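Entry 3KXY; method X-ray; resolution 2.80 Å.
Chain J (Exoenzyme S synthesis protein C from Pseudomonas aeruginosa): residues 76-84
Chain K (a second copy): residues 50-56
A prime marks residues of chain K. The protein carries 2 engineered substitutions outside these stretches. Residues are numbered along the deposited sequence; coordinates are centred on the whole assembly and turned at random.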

ATOM      1  N   ASN J  76      -0.518  -6.487  -7.093  1.00 89.42           N
ATOM      2  CA  ASN J  76      -0.965  -5.977  -5.801  1.00 89.94           C
ATOM      3  C   ASN J  76      -1.475  -7.076  -4.874  1.00 94.95           C
ATOM      4  O   ASN J  76      -1.477  -6.915  -3.654  1.00 96.73           O
ATOM      5  CB  ASN J  76      -2.042  -4.908  -5.991  1.00 89.84           C
ATOM      6  CG  ASN J  76      -1.524  -3.682  -6.716  1.00 88.84           C
ATOM      7  OD1 ASN J  76      -0.317  -3.498  -6.860  1.00 87.80           O
ATOM      8  ND2 ASN J  76      -2.438  -2.836  -7.177  1.00 91.01           N
ATOM      9  N   ARG J  77      -1.909  -8.187  -5.458  1.00 96.41           N
ATOM     10  CA  ARG J  77      -2.374  -9.327  -4.678  1.00 96.83           C
ATOM     11  C   ARG J  77      -1.245  -9.896  -3.825  1.00 95.84           C
ATOM     12  O   ARG J  77      -1.482 -10.416  -2.734  1.00100.19           O
ATOM     13  CB  ARG J  77      -2.947 -10.410  -5.594  1.00 99.75           C
ATOM     14  CG  ARG J  77      -3.157 -11.753  -4.911  1.00102.95           C
ATOM     15  CD  ARG J  77      -3.761 -12.774  -5.863  1.00107.55           C
ATOM     16  NE  ARG J  77      -3.609 -14.138  -5.363  1.00110.35           N
ATOM     17  CZ  ARG J  77      -4.439 -14.716  -4.502  1.00111.05           C
ATOM     18  NH1 ARG J  77      -5.486 -14.050  -4.035  1.00111.27           N
ATOM     19  NH2 ARG J  77      -4.219 -15.962  -4.104  1.00111.01           N
ATOM     20  N   HIS J  78      -0.018  -9.792  -4.327  1.00 90.45           N
ATOM     21  CA  HIS J  78       1.153 -10.270  -3.600  1.00 88.18           C
ATOM     22  C   HIS J  78       2.130  -9.133  -3.318  1.00 88.94           C
ATOM     23  O   HIS J  78       3.346  -9.323  -3.347  1.00 90.89           O
ATOM     24  CB  HIS J  78       1.856 -11.382  -4.381  1.00 85.13           C
ATOM     25  CG  HIS J  78       0.972 -12.546  -4.699  1.00 90.64           C
ATOM     26  ND1 HIS J  78       0.654 -13.514  -3.770  1.00 94.24           N
ATOM     27  CD2 HIS J  78       0.340 -12.900  -5.843  1.00 93.76           C
ATOM     28  CE1 HIS J  78      -0.138 -14.412  -4.328  1.00 98.85           C
ATOM     29  NE2 HIS J  78      -0.343 -14.063  -5.585  1.00 99.05           N
ATOM     30  N   TRP J  79       1.589  -7.951  -3.042  1.00 85.75           N
ATOM     31  CA  TRP J  79       2.409  -6.779  -2.772  1.00 78.52           C
ATOM     32  C   TRP J  79       3.261  -6.990  -1.525  1.00 76.49           C
ATOM     33  O   TRP J  79       4.315  -6.376  -1.372  1.00 75.51           O
ATOM     34  CB  TRP J  79       1.527  -5.542  -2.593  1.00 80.18           C
ATOM     35  CG  TRP J  79       1.065  -5.333  -1.182  1.00 81.01           C
ATOM     36  CD1 TRP J  79       1.466  -4.347  -0.326  1.00 80.73           C
ATOM     37  CD2 TRP J  79       0.124  -6.133  -0.456  1.00 79.82           C
ATOM     38  NE1 TRP J  79       0.827  -4.481   0.884  1.00 82.57           N
ATOM     39  CE2 TRP J  79      -0.001  -5.571   0.830  1.00 80.81           C
ATOM     40  CE3 TRP J  79      -0.627  -7.270  -0.769  1.00 80.03           C
ATOM     41  CZ2 TRP J  79      -0.846  -6.105   1.800  1.00 80.32           C
ATOM     42  CZ3 TRP J  79      -1.465  -7.798   0.194  1.00 83.45           C
ATOM     43  CH2 TRP J  79      -1.567  -7.216   1.463  1.00 81.97           C
ATOM     44  N   HIS J  80       2.799  -7.864  -0.637  1.00 81.20           N
ATOM     45  CA  HIS J  80       3.478  -8.101   0.633  1.00 83.26           C
ATOM     46  C   HIS J  80       4.851  -8.743   0.449  1.00 85.12           C
ATOM     47  O   HIS J  80       5.665  -8.758   1.373  1.00 88.83           O
ATOM     48  CB  HIS J  80       2.613  -8.966   1.554  1.00 83.94           C
ATOM     49  CG  HIS J  80       2.297 -10.317   0.995  1.00 85.02           C
ATOM     50  ND1 HIS J  80       1.119 -10.592   0.334  1.00 89.61           N
ATOM     51  CD2 HIS J  80       3.004 -11.472   0.999  1.00 85.63           C
ATOM     52  CE1 HIS J  80       1.115 -11.859  -0.044  1.00 91.48           C
ATOM     53  NE2 HIS J  80       2.247 -12.414   0.347  1.00 90.55           N
ATOM     54  N   ARG J  81       5.102  -9.270  -0.744  1.00 80.21           N
ATOM     55  CA  ARG J  81       6.372  -9.929  -1.030  1.00 75.07           C
ATOM     56  C   ARG J  81       7.480  -8.918  -1.309  1.00 77.75           C
ATOM     57  O   ARG J  81       8.661  -9.263  -1.297  1.00 78.74           O
ATOM     58  CB  ARG J  81       6.221 -10.884  -2.214  1.00 74.86           C
ATOM     59  CG  ARG J  81       5.169 -11.960  -2.000  1.00 81.45           C
ATOM     60  CD  ARG J  81       5.022 -12.844  -3.226  1.00 83.21           C
ATOM     61  NE  ARG J  81       3.993 -13.863  -3.041  1.00 89.61           N
ATOM     62  CZ  ARG J  81       3.675 -14.777  -3.952  1.00 97.01           C
ATOM     63  NH1 ARG J  81       4.306 -14.800  -5.116  1.00100.20           N
ATOM     64  NH2 ARG J  81       2.726 -15.666  -3.698  1.00102.16           N
ATOM     65  N   PHE J  82       7.095  -7.669  -1.558  1.00 78.53           N
ATOM     66  CA  PHE J  82       8.062  -6.623  -1.866  1.00 73.13           C
ATOM     67  C   PHE J  82       7.771  -5.340  -1.094  1.00 75.74           C
ATOM     68  O   PHE J  82       8.561  -4.396  -1.129  1.00 80.84           O
ATOM     69  CB  PHE J  82       8.068  -6.327  -3.368  1.00 70.79           C
ATOM     70  CG  PHE J  82       8.115  -7.557  -4.230  1.00 73.39           C
ATOM     71  CD1 PHE J  82       9.316  -8.202  -4.476  1.00 73.47           C
ATOM     72  CD2 PHE J  82       6.958  -8.067  -4.796  1.00 76.17           C
ATOM     73  CE1 PHE J  82       9.361  -9.335  -5.271  1.00 74.19           C
ATOM     74  CE2 PHE J  82       6.997  -9.199  -5.591  1.00 76.84           C
ATOM     75  CZ  PHE J  82       8.200  -9.834  -5.827  1.00 75.63           C
ATOM     76  N   ASP J  83       6.637  -5.310  -0.400  1.00 73.00           N
ATOM     77  CA  ASP J  83       6.190  -4.109   0.301  1.00 71.59           C
ATOM     78  C   ASP J  83       6.023  -2.943  -0.667  1.00 70.67           C
ATOM     79  O   ASP J  83       6.369  -1.804  -0.351  1.00 70.09           O
ATOM     80  CB  ASP J  83       7.162  -3.735   1.422  1.00 73.19           C
ATOM     81  CG  ASP J  83       7.075  -4.673   2.609  1.00 80.34           C
ATOM     82  OD1 ASP J  83       6.009  -5.297   2.799  1.00 81.20           O
ATOM     83  OD2 ASP J  83       8.069  -4.780   3.355  1.00 84.01           O
ATOM     84  N   LEU J  84       5.490  -3.240  -1.848  1.00 70.60           N
ATOM     85  CA  LEU J  84       5.275  -2.236  -2.882  1.00 71.25           C
ATOM     86  C   LEU J  84       4.028  -2.576  -3.686  1.00 74.48           C
ATOM     87  O   LEU J  84       3.808  -3.734  -4.040  1.00 75.71           O
ATOM     88  CB  LEU J  84       6.482  -2.179  -3.823  1.00 71.38           C
ATOM     89  CG  LEU J  84       7.850  -1.861  -3.216  1.00 68.39           C
ATOM     90  CD1 LEU J  84       8.969  -2.307  -4.144  1.00 67.59           C
ATOM     91  CD2 LEU J  84       7.968  -0.381  -2.895  1.00 65.63           C
TER
ATOM     92  N   GLU K  50       6.418 -13.085   9.252  1.00115.67           N
ATOM     93  CA  GLU K  50       5.832 -12.475  10.442  1.00112.53           C
ATOM     94  C   GLU K  50       4.720 -11.498  10.071  1.00106.07           C
ATOM     95  O   GLU K  50       4.660 -10.383  10.591  1.00102.27           O
ATOM     96  CB  GLU K  50       6.905 -11.757  11.263  1.00115.62           C
ATOM     97  CG  GLU K  50       7.984 -12.673  11.818  1.00116.59           C
ATOM     98  CD  GLU K  50       9.095 -11.908  12.513  1.00114.58           C
ATOM     99  OE1 GLU K  50       9.656 -10.977  11.895  1.00111.61           O
ATOM    100  OE2 GLU K  50       9.413 -12.241  13.674  1.00114.06           O
ATOM    101  N   ARG K  51       3.841 -11.926   9.171  1.00103.41           N
ATOM    102  CA  ARG K  51       2.766 -11.069   8.686  1.00 99.75           C
ATOM    103  C   ARG K  51       1.414 -11.772   8.756  1.00 98.96           C
ATOM    104  O   ARG K  51       1.335 -12.998   8.685  1.00 96.25           O
ATOM    105  CB  ARG K  51       3.045 -10.634   7.246  1.00 97.81           C
ATOM    106  CG  ARG K  51       4.347  -9.872   7.063  1.00 98.29           C
ATOM    107  CD  ARG K  51       4.687  -9.716   5.590  1.00101.79           C
ATOM    108  NE  ARG K  51       5.968  -9.045   5.389  1.00103.33           N
ATOM    109  CZ  ARG K  51       6.100  -7.749   5.127  1.00103.33           C
ATOM    110  NH1 ARG K  51       5.024  -6.978   5.027  1.00104.94           N
ATOM    111  NH2 ARG K  51       7.305  -7.222   4.960  1.00 99.92           N
ATOM    112  N   LEU K  52       0.354 -10.981   8.895  1.00 99.39           N
ATOM    113  CA  LEU K  52      -1.007 -11.501   8.880  1.00 96.65           C
ATOM    114  C   LEU K  52      -1.807 -10.814   7.779  1.00 94.51           C
ATOM    115  O   LEU K  52      -2.150  -9.639   7.893  1.00 96.54           O
ATOM    116  CB  LEU K  52      -1.684 -11.284  10.234  1.00 96.58           C
ATOM    117  CG  LEU K  52      -3.119 -11.801  10.358  1.00 95.98           C
ATOM    118  CD1 LEU K  52      -3.172 -13.295  10.085  1.00 97.02           C
ATOM    119  CD2 LEU K  52      -3.691 -11.483  11.731  1.00 95.66           C
ATOM    120  N   LEU K  53      -2.096 -11.552   6.712  1.00 92.54           N
ATOM    121  CA  LEU K  53      -2.782 -10.987   5.555  1.00 93.87           C
ATOM    122  C   LEU K  53      -4.295 -11.130   5.667  1.00 98.41           C
ATOM    123  O   LEU K  53      -4.799 -12.146   6.143  1.00 99.82           O
ATOM    124  CB  LEU K  53      -2.288 -11.642   4.261  1.00 94.76           C
ATOM    125  CG  LEU K  53      -0.809 -11.481   3.890  1.00 95.67           C
ATOM    126  CD1 LEU K  53      -0.409 -10.014   3.900  1.00 96.20           C
ATOM    127  CD2 LEU K  53       0.089 -12.288   4.815  1.00 96.88           C
ATOM    128  N   LEU K  54      -5.012 -10.101   5.225  1.00101.91           N
ATOM    129  CA  LEU K  54      -6.470 -10.127   5.210  1.00103.83           C
ATOM    130  C   LEU K  54      -6.993  -9.827   3.810  1.00109.91           C
ATOM    131  O   LEU K  54      -6.883  -8.700   3.327  1.00112.15           O
ATOM    132  CB  LEU K  54      -7.047  -9.119   6.209  1.00100.71           C
ATOM    133  CG  LEU K  54      -6.764  -9.330   7.698  1.00 97.97           C
ATOM    134  CD1 LEU K  54      -5.334  -8.946   8.042  1.00 95.21           C
ATOM    135  CD2 LEU K  54      -7.743  -8.529   8.543  1.00 97.57           C
ATOM    136  N   GLU K  55      -7.558 -10.841   3.161  1.00114.37           N
ATOM    137  CA  GLU K  55      -8.090 -10.684   1.811  1.00116.97           C
ATOM    138  C   GLU K  55      -9.613 -10.618   1.823  1.00121.34           C
ATOM    139  O   GLU K  55     -10.281 -11.576   2.211  1.00124.30           O
ATOM    140  CB  GLU K  55      -7.620 -11.830   0.914  1.00116.76           C
ATOM    141  CG  GLU K  55      -6.110 -11.933   0.783  1.00116.66           C
ATOM    142  CD  GLU K  55      -5.682 -13.078  -0.111  1.00119.57           C
ATOM    143  OE1 GLU K  55      -6.552 -13.886  -0.500  1.00122.00           O
ATOM    144  OE2 GLU K  55      -4.476 -13.172  -0.424  1.00117.38           O
ATOM    145  N   ALA K  56     -10.156  -9.485   1.391  1.00122.70           N
ATOM    146  CA  ALA K  56     -11.601  -9.280   1.395  1.00126.81           C
ATOM    147  C   ALA K  56     -12.172  -9.209  -0.019  1.00129.26           C
ATOM    148  O   ALA K  56     -11.890  -8.272  -0.764  1.00128.09           O
ATOM    149  CB  ALA K  56     -11.952  -8.021   2.174  1.00127.01           C
TER

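How does a strand meet a compact turn? In chain K, every second residue of the strand, Arg51′, Leu53′ and Glu55′, points its CA-to-CB bond toward chain J, while the CA-to-CB bond of Leu54′ points away. The alternation sets a charge, a hydrocarbon and an opposite charge in a row. Chain J meets them with Asp83, the Trp79–His80 pair and Arg77, so each type finds a fitting partner. Together the two stretches bury 318 Å².

What does Arg51′, the residue with the most covered surface, do at its end of the row? Its long side chain carries the guanidinium to the carboxylate of Asp83, and the two groups pair through two nitrogens and two oxygens. Arg51′ NH2 donates to Asp83 OD2 at 3.0 Å; Arg51′ NH1 reaches Asp83 OD1, also at 3.0 Å, but its 120° angle makes that bond weak. The salt bridge adds charge attraction to both. Over one face of the same guanidinium lies the backbone oxygen of His80, with His80 O 3.9 Å from Arg51′ CZ.

Why does His80 suit the middle? Its CA-to-CB bond points toward the strand, and with chi1 in the p well one face of the imidazole lies against Leu53′; His80 ND1 is 3.9 Å from Leu53′ CD1. The flat ring packs on the branched leucine. Trp79 brings its indole to the same methyl, with Trp79 CH2 3.9 Å from Leu53′ CD1, and Leu53′ is buried.

What closes the other end? Arg77, extended with chi1 to chi3 all t, brings its guanidinium to Glu55′. The salt bridge between Arg77 NH1 and Glu55′ OE1 is long, at 3.7 Å, so charge attraction acts here without a hydrogen bond.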